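Local coordinates for vascular protein tyrosine phosphatase 1 (Rattus norvegicus, PDB 3I36), which probably hydrolyses phosphotyrosine in proteins to tyrosine and phosphate, this chain being the catalytic domain of a receptor-type phosphatase, at residues D98-N103 against W129-E134; Y157-Q162 against R185-K190; L226-M231 against L260-E265. One frame throughout, in Å; residues are numbered along the deposited sequence.

Overall arrangement
All three contacts belong to one protein-tyrosine phosphatase domain. Contacts 1 and 2 are neighbours on the central mixed sheet, their centres about 17 Å apart. They are joined directly where W129 NE1 of contact 1 reaches Y157 O of contact 2 at 2.7 Å, probably as a hydrogen bond, and where W133 and W129 pack on V189. Measured between side chains, the probable nucleophile C244 is about 12 Å from A102 and about 11 Å from W158, so neither of these residues touches it. Contact 3, a surface pairing of two helices, sits away from the catalytic site, with its centre about 24 Å from that of contact 1 and about 25 Å from that of contact 2.

Contact 1. Residues D98-N103 against W129-E134; sequences DYINAN and WRMVWE
The DYINAN sequence, a signature of the classical protein tyrosine phosphatase fold, holds I100 and A102 against M131 of helix 125-134. At these two residues the short strand segments turn their side chains to the helix, and N101 between them is the centre of an inverse gamma turn where the chain takes a corner. No hydrogen bond links the two segments; the contact is buried and apolar, and M131 carries all of its closest approaches.

M131 leaves the helix with CG anti to the backbone N (chi1 175°) and runs out extended until chi3, where a bend of 71° swings CE away from the line of the chain. Sulfur and methyl both touch I100 and A102. SD lies 3.6 Å from A102 CB and 3.8 Å from I100 CG2, while CE is nearest I100 CD1. The I100 side chain crosses that of M131 at about a right angle, and both its branches approach the thioether from one side: CG2 lies against the sulfur, and CD1 against sulfur and methyl and, at 4.0 Å, M131 CB.

Beyond the two segments, I115 and T117 of strand 114-117 and V87 of strand 86-88 touch both A102 and M131, placing the thioether between helix and sheet. R130, one residue before M131 on the helix, makes a salt bridge to D127. The meeting of the two terminal methyls is the tightest point reached by the isoleucine, with I100 CD1 3.6 Å from M131 CE.

Contact 2. Residues Y157-Q162 against R185-K190; sequences YWPSKQ and RDFVVK
The irregular chain at W158 and P159 passes over strand 185-190 with no hydrogen bond between the two segments, and the extended strand puts R185 and F187, two residues apart, on the same side facing it. W158 takes the crowded first torsion (chi1 64°), CG lying between the backbone N and the carbonyl carbon, and this lays the indole across both strand residues. The guanidinium of R185, at the end of a chain extended from CG to NE, lies nearly flat over one indole face, the planes 23° apart. R185 NH1 is 3.4 Å from W158 CZ2, offset toward the rim. W158 NE1 and R185 NE are 3.3 Å apart, but both are donors and do not bond; the guanidinium is held instead by a salt bridge to E176, with Q202 and H204 accepting from NH1.

F187 meets the root of the tryptophan, its CZ 3.5 Å from W158 CB, the two rings oblique at 66°. At its rim the phenyl ring takes P159 O in plane, 3.4 Å from F187 CE1, and P159 CD packs on the same carbon at 3.6 Å. With the indole of W158 cut back to an alanine here, the guanidinium face of R185 would probably lose its cover and a gap would open beside F187 CZ. Packing of this tryptophan and proline on the sheet is characteristic of the KCxxYWP sequence in the classical protein tyrosine phosphatase fold.

Contact 3. Residues L226-M231 against L260-E265; sequences LVRDYM and LIYQIE
R228 and Y262 make the whole of this contact, the tyrosine hydroxyl lodging against the bent arginine side chain. By van der Waals contact first: Y262 OH comes to 3.1 Å from R228 CD and touches the guanidinium from above, 2.9 Å over its plane and displaced toward the rim. The side chains cross at about a right angle, with ring and guanidinium planes 70° apart. R228 CZ lies at the edge of the Y262 ring, in its plane, and Y262 CE2 is the ring carbon nearest to R228 NE, at 3.5 Å. The arginine chain bends at chi2 (-58°), and NE and CZ lie beside the hydroxyl.

Helix 218-231 and helix 249-267 bring the two residues together within the helical part of the protein-tyrosine phosphatase domain. The second of these helices follows directly on the phosphate-binding loop, in the HCSAGVGRTG signature that includes C244 and R250, although this end of it lies away from that site. Each segment keeps regular helical hydrogen bonding, for instance M231 N to V227 O at 2.8 Å.

Polar and charged interactions go to other partners. Y262 OH is close to R228 NE (3.1 Å) and to R228 NH1 (3.3 Å), yet the angles are poor and neither is a hydrogen bond, as expected for an oxygen sitting above the guanidinium plane. The arginine's charge is matched by D258, one turn before Y262 on its helix, in a salt bridge from NH2.

The Y262 ring has further partners: R224, one turn before R228, makes a cation-pi contact with it, and H109 meets it edge-to-face.

Contact 1. Residues D98-N103 against W129-E134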
# COMPACT_ATOMS: atom_id res chain seq x y z
N ASP A 98 12.91 14.22 8.93
CA ASP A 98 12.58 13.81 7.57
C ASP A 98 11.98 12.41 7.56
O ASP A 98 11.52 11.91 6.53
CB ASP A 98 13.80 13.90 6.65
CG ASP A 98 14.79 12.74 6.81
OD1 ASP A 98 14.55 11.79 7.59
OD2 ASP A 98 15.83 12.78 6.14
N TYR A 99 11.95 11.79 8.73
CA TYR A 99 11.75 10.36 8.76
C TYR A 99 10.31 9.96 8.91
O TYR A 99 9.60 10.45 9.79
CB TYR A 99 12.55 9.68 9.87
CG TYR A 99 12.34 8.21 9.81
CD1 TYR A 99 13.08 7.43 8.92
CD2 TYR A 99 11.36 7.59 10.58
CE1 TYR A 99 12.87 6.07 8.82
CE2 TYR A 99 11.15 6.21 10.49
CZ TYR A 99 11.91 5.47 9.60
OH TYR A 99 11.71 4.12 9.49
N ILE A 100 9.90 9.03 8.06
CA ILE A 100 8.64 8.35 8.26
C ILE A 100 8.82 6.95 7.70
O ILE A 100 9.56 6.73 6.74
CB ILE A 100 7.48 9.06 7.55
CG1 ILE A 100 6.15 8.33 7.84
CG2 ILE A 100 7.78 9.16 6.05
CD1 ILE A 100 4.91 9.21 7.63
N ASN A 101 8.16 6.00 8.34
CA ASN A 101 8.27 4.64 7.89
C ASN A 101 7.38 4.47 6.68
O ASN A 101 6.20 4.14 6.79
CB ASN A 101 7.86 3.66 8.98
CG ASN A 101 8.23 2.25 8.61
OD1 ASN A 101 7.91 1.78 7.52
ND2 ASN A 101 8.94 1.56 9.51
N ALA A 102 7.96 4.75 5.52
CA ALA A 102 7.23 4.78 4.26
C ALA A 102 8.24 4.74 3.14
O ALA A 102 9.35 5.28 3.26
CB ALA A 102 6.39 6.06 4.15
N ASN A 103 7.86 4.10 2.04
CA ASN A 103 8.71 4.10 0.86
C ASN A 103 7.86 4.35 -0.36
O ASN A 103 6.71 3.93 -0.42
CB ASN A 103 9.37 2.73 0.67
CG ASN A 103 10.31 2.40 1.78
OD1 ASN A 103 11.50 2.75 1.74
ND2 ASN A 103 9.79 1.72 2.78
N TRP A 129 0.45 12.90 8.39
CA TRP A 129 -0.23 13.94 7.65
C TRP A 129 0.74 14.88 6.94
O TRP A 129 0.43 15.42 5.88
CB TRP A 129 -1.20 14.70 8.54
CG TRP A 129 -2.39 13.87 8.82
CD1 TRP A 129 -2.68 13.20 9.97
CD2 TRP A 129 -3.43 13.54 7.89
NE1 TRP A 129 -3.85 12.50 9.83
CE2 TRP A 129 -4.33 12.69 8.56
CE3 TRP A 129 -3.68 13.89 6.56
CZ2 TRP A 129 -5.48 12.19 7.95
CZ3 TRP A 129 -4.82 13.38 5.94
CH2 TRP A 129 -5.71 12.55 6.64
N ARG A 130 1.92 15.04 7.50
CA ARG A 130 2.92 15.87 6.86
C ARG A 130 3.34 15.20 5.56
O ARG A 130 3.54 15.85 4.55
CB ARG A 130 4.12 16.11 7.79
CG ARG A 130 5.05 17.21 7.29
CD ARG A 130 5.89 17.78 8.43
NE ARG A 130 6.51 16.74 9.22
CZ ARG A 130 7.79 16.41 9.13
NH1 ARG A 130 8.27 15.43 9.89
NH2 ARG A 130 8.59 17.04 8.29
N MET A 131 3.43 13.87 5.58
CA MET A 131 3.77 13.14 4.38
C MET A 131 2.64 13.28 3.38
O MET A 131 2.85 13.53 2.19
CB MET A 131 3.95 11.67 4.69
CG MET A 131 4.18 10.86 3.43
SD MET A 131 4.73 9.19 3.79
CE MET A 131 3.26 8.45 4.47
N VAL A 132 1.42 13.09 3.87
CA VAL A 132 0.25 13.23 3.03
C VAL A 132 0.30 14.58 2.35
O VAL A 132 0.10 14.69 1.15
CB VAL A 132 -1.05 13.12 3.84
CG1 VAL A 132 -2.23 13.73 3.04
CG2 VAL A 132 -1.33 11.67 4.17
N TRP A 133 0.58 15.62 3.13
CA TRP A 133 0.59 16.97 2.58
C TRP A 133 1.76 17.18 1.63
O TRP A 133 1.59 17.56 0.47
CB TRP A 133 0.66 18.03 3.66
CG TRP A 133 0.66 19.35 2.99
CD1 TRP A 133 1.74 20.16 2.76
CD2 TRP A 133 -0.45 19.96 2.35
NE1 TRP A 133 1.34 21.27 2.05
CE2 TRP A 133 0.00 21.17 1.78
CE3 TRP A 133 -1.80 19.61 2.21
CZ2 TRP A 133 -0.85 22.03 1.09
CZ3 TRP A 133 -2.65 20.48 1.53
CH2 TRP A 133 -2.17 21.67 0.97
N GLU A 134 2.96 16.93 2.13
CA GLU A 134 4.15 17.27 1.37
C GLU A 134 4.30 16.43 0.12
O GLU A 134 4.92 16.86 -0.84
CB GLU A 134 5.39 17.11 2.24
CG GLU A 134 5.41 18.12 3.38
CD GLU A 134 6.61 17.95 4.26
OE1 GLU A 134 7.47 17.09 3.97
OE2 GLU A 134 6.69 18.71 5.25

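Contact 2. Residues Y157-Q162 against R185-K190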
# COMPACT_ATOMS: atom_id res chain seq x y z
N TYR A 157 -6.22 7.74 12.45
CA TYR A 157 -5.43 8.94 12.22
C TYR A 157 -6.22 10.01 11.51
O TYR A 157 -5.70 11.08 11.22
CB TYR A 157 -4.21 8.61 11.37
CG TYR A 157 -4.57 7.92 10.08
CD1 TYR A 157 -5.00 8.64 8.97
CD2 TYR A 157 -4.52 6.53 9.98
CE1 TYR A 157 -5.35 7.98 7.79
CE2 TYR A 157 -4.84 5.88 8.82
CZ TYR A 157 -5.26 6.61 7.72
OH TYR A 157 -5.58 5.94 6.57
N TRP A 158 -7.48 9.70 11.21
CA TRP A 158 -8.30 10.62 10.45
C TRP A 158 -9.40 11.19 11.33
O TRP A 158 -9.86 10.53 12.27
CB TRP A 158 -8.90 9.91 9.24
CG TRP A 158 -9.84 8.81 9.60
CD1 TRP A 158 -11.19 8.90 9.75
CD2 TRP A 158 -9.49 7.44 9.86
NE1 TRP A 158 -11.71 7.67 10.07
CE2 TRP A 158 -10.69 6.76 10.16
CE3 TRP A 158 -8.29 6.73 9.88
CZ2 TRP A 158 -10.72 5.40 10.47
CZ3 TRP A 158 -8.32 5.38 10.17
CH2 TRP A 158 -9.52 4.73 10.46
N PRO A 159 -9.85 12.41 11.01
CA PRO A 159 -10.88 13.06 11.83
C PRO A 159 -12.27 12.68 11.37
O PRO A 159 -12.46 12.06 10.32
CB PRO A 159 -10.64 14.55 11.57
CG PRO A 159 -10.08 14.59 10.17
CD PRO A 159 -9.35 13.29 9.94
N SER A 160 -13.25 13.06 12.18
CA SER A 160 -14.65 13.07 11.76
C SER A 160 -14.90 14.40 11.07
O SER A 160 -13.95 15.08 10.64
CB SER A 160 -15.56 12.96 12.98
OG SER A 160 -15.41 14.11 13.81
N LYS A 161 -16.16 14.79 10.98
CA LYS A 161 -16.51 16.07 10.37
C LYS A 161 -15.78 17.22 11.07
O LYS A 161 -15.42 18.22 10.44
CB LYS A 161 -18.02 16.29 10.38
N GLN A 162 -15.56 17.09 12.38
CA GLN A 162 -14.87 18.12 13.13
C GLN A 162 -13.38 18.13 12.78
O GLN A 162 -12.68 17.14 12.96
CB GLN A 162 -15.07 17.94 14.64
CG GLN A 162 -14.35 18.98 15.48
N ARG A 185 -14.02 7.66 2.79
CA ARG A 185 -14.12 8.91 3.51
C ARG A 185 -13.48 9.99 2.68
O ARG A 185 -12.40 9.80 2.12
CB ARG A 185 -13.43 8.80 4.87
CG ARG A 185 -13.93 7.61 5.68
CD ARG A 185 -13.43 7.67 7.12
NE ARG A 185 -13.94 6.54 7.87
CZ ARG A 185 -13.32 5.37 7.95
NH1 ARG A 185 -12.15 5.19 7.35
NH2 ARG A 185 -13.86 4.38 8.65
N ASP A 186 -14.16 11.12 2.58
CA ASP A 186 -13.58 12.27 1.94
C ASP A 186 -13.21 13.27 3.00
O ASP A 186 -13.95 13.48 3.97
CB ASP A 186 -14.54 12.88 0.94
CG ASP A 186 -14.52 12.15 -0.37
OD1 ASP A 186 -13.44 11.70 -0.77
OD2 ASP A 186 -15.59 12.01 -1.00
N PHE A 187 -12.07 13.91 2.79
CA PHE A 187 -11.59 14.95 3.67
C PHE A 187 -11.16 16.14 2.84
O PHE A 187 -10.95 16.05 1.63
CB PHE A 187 -10.38 14.47 4.45
CG PHE A 187 -10.61 13.20 5.19
CD1 PHE A 187 -11.02 13.22 6.51
CD2 PHE A 187 -10.41 11.98 4.56
CE1 PHE A 187 -11.25 12.03 7.19
CE2 PHE A 187 -10.62 10.79 5.24
CZ PHE A 187 -11.04 10.81 6.56
N VAL A 188 -11.03 17.26 3.52
CA VAL A 188 -10.30 18.37 2.99
C VAL A 188 -9.03 18.41 3.81
O VAL A 188 -9.08 18.35 5.04
CB VAL A 188 -11.06 19.69 3.16
CG1 VAL A 188 -10.18 20.85 2.76
CG2 VAL A 188 -12.33 19.66 2.33
N VAL A 189 -7.90 18.48 3.14
CA VAL A 189 -6.63 18.59 3.84
C VAL A 189 -6.09 19.97 3.59
O VAL A 189 -5.95 20.40 2.45
CB VAL A 189 -5.62 17.57 3.33
CG1 VAL A 189 -4.34 17.67 4.13
CG2 VAL A 189 -6.21 16.18 3.43
N LYS A 190 -5.77 20.67 4.67
CA LYS A 190 -5.30 22.03 4.56
C LYS A 190 -3.99 22.21 5.30
O LYS A 190 -3.82 21.71 6.42
CB LYS A 190 -6.34 22.97 5.14
CG LYS A 190 -6.10 24.44 4.87
CD LYS A 190 -7.30 25.23 5.36
CE LYS A 190 -7.25 26.69 4.94
NZ LYS A 190 -8.49 27.39 5.38

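Contact 3. Residues L226-M231 against L260-E265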
# COMPACT_ATOMS: atom_id res chain seq x y z
N LEU A 226 -12.33 1.13 -7.66
CA LEU A 226 -12.86 2.36 -7.08
C LEU A 226 -11.75 3.38 -6.86
O LEU A 226 -11.88 4.56 -7.20
CB LEU A 226 -13.57 2.07 -5.76
CG LEU A 226 -14.90 1.31 -5.86
CD1 LEU A 226 -15.55 1.20 -4.50
CD2 LEU A 226 -15.84 1.99 -6.87
N VAL A 227 -10.64 2.91 -6.29
CA VAL A 227 -9.50 3.78 -6.06
C VAL A 227 -9.06 4.37 -7.39
O VAL A 227 -8.83 5.57 -7.50
CB VAL A 227 -8.33 3.00 -5.43
CG1 VAL A 227 -7.09 3.88 -5.29
CG2 VAL A 227 -8.74 2.43 -4.10
N ARG A 228 -8.93 3.51 -8.39
CA ARG A 228 -8.46 3.95 -9.70
C ARG A 228 -9.43 4.93 -10.34
O ARG A 228 -9.02 5.90 -11.00
CB ARG A 228 -8.23 2.72 -10.59
CG ARG A 228 -6.86 2.09 -10.34
CD ARG A 228 -5.83 3.16 -10.61
NE ARG A 228 -4.48 2.81 -10.17
CZ ARG A 228 -3.50 3.70 -10.09
NH1 ARG A 228 -3.75 4.96 -10.39
NH2 ARG A 228 -2.29 3.34 -9.69
N ASP A 229 -10.72 4.69 -10.16
CA ASP A 229 -11.72 5.59 -10.70
C ASP A 229 -11.49 6.99 -10.16
O ASP A 229 -11.49 7.98 -10.91
CB ASP A 229 -13.11 5.11 -10.33
CG ASP A 229 -14.19 5.89 -11.04
OD1 ASP A 229 -14.32 5.74 -12.27
OD2 ASP A 229 -14.89 6.67 -10.37
N TYR A 230 -11.27 7.07 -8.86
CA TYR A 230 -10.98 8.35 -8.23
C TYR A 230 -9.65 8.93 -8.70
O TYR A 230 -9.57 10.12 -8.99
CB TYR A 230 -10.97 8.19 -6.71
CG TYR A 230 -10.57 9.42 -5.96
CD1 TYR A 230 -11.46 10.47 -5.77
CD2 TYR A 230 -9.30 9.52 -5.38
CE1 TYR A 230 -11.09 11.61 -5.06
CE2 TYR A 230 -8.93 10.64 -4.66
CZ TYR A 230 -9.82 11.68 -4.51
OH TYR A 230 -9.44 12.79 -3.79
N MET A 231 -8.62 8.09 -8.78
CA MET A 231 -7.30 8.56 -9.19
C MET A 231 -7.31 9.23 -10.56
O MET A 231 -6.42 10.01 -10.87
CB MET A 231 -6.29 7.41 -9.17
CG MET A 231 -5.95 6.97 -7.76
SD MET A 231 -5.40 8.36 -6.75
CE MET A 231 -3.89 8.83 -7.58
N LEU A 260 -0.64 -5.38 -11.65
CA LEU A 260 -0.97 -6.52 -12.49
C LEU A 260 -2.13 -6.19 -13.40
O LEU A 260 -2.15 -6.60 -14.56
CB LEU A 260 -1.35 -7.71 -11.62
CG LEU A 260 -0.11 -8.36 -11.03
CD1 LEU A 260 -0.51 -9.22 -9.86
CD2 LEU A 260 0.59 -9.17 -12.13
N ILE A 261 -3.12 -5.48 -12.88
CA ILE A 261 -4.28 -5.17 -13.71
C ILE A 261 -3.86 -4.29 -14.88
O ILE A 261 -4.25 -4.53 -16.02
CB ILE A 261 -5.40 -4.49 -12.91
CG1 ILE A 261 -5.99 -5.51 -11.90
CG2 ILE A 261 -6.46 -3.92 -13.84
CD1 ILE A 261 -6.92 -4.87 -10.86
N TYR A 262 -3.03 -3.29 -14.62
CA TYR A 262 -2.56 -2.46 -15.73
C TYR A 262 -1.81 -3.30 -16.75
O TYR A 262 -2.00 -3.15 -17.95
CB TYR A 262 -1.63 -1.38 -15.23
CG TYR A 262 -2.33 -0.17 -14.70
CD1 TYR A 262 -3.13 0.61 -15.52
CD2 TYR A 262 -2.16 0.23 -13.38
CE1 TYR A 262 -3.76 1.74 -15.04
CE2 TYR A 262 -2.78 1.36 -12.89
CZ TYR A 262 -3.58 2.11 -13.72
OH TYR A 262 -4.18 3.25 -13.23
N GLN A 263 -0.94 -4.17 -16.25
CA GLN A 263 -0.13 -5.07 -17.07
C GLN A 263 -1.04 -5.89 -17.98
O GLN A 263 -0.82 -6.01 -19.18
CB GLN A 263 0.61 -6.02 -16.12
CG GLN A 263 2.09 -6.16 -16.33
CD GLN A 263 2.77 -6.84 -15.14
OE1 GLN A 263 2.26 -7.82 -14.60
NE2 GLN A 263 3.91 -6.31 -14.73
N ILE A 264 -2.04 -6.51 -17.36
CA ILE A 264 -3.00 -7.33 -18.08
C ILE A 264 -3.70 -6.48 -19.14
O ILE A 264 -3.80 -6.86 -20.30
CB ILE A 264 -4.07 -7.91 -17.12
CG1 ILE A 264 -3.49 -9.07 -16.32
CG2 ILE A 264 -5.31 -8.36 -17.90
CD1 ILE A 264 -4.37 -9.45 -15.13
N GLU A 265 -4.20 -5.33 -18.72
CA GLU A 265 -4.97 -4.46 -19.60
C GLU A 265 -4.12 -3.93 -20.74
O GLU A 265 -4.55 -3.89 -21.88
CB GLU A 265 -5.55 -3.30 -18.79
CG GLU A 265 -6.70 -3.74 -17.93
CD GLU A 265 -7.25 -2.65 -17.04
OE1 GLU A 265 -6.63 -1.57 -16.94
OE2 GLU A 265 -8.32 -2.88 -16.44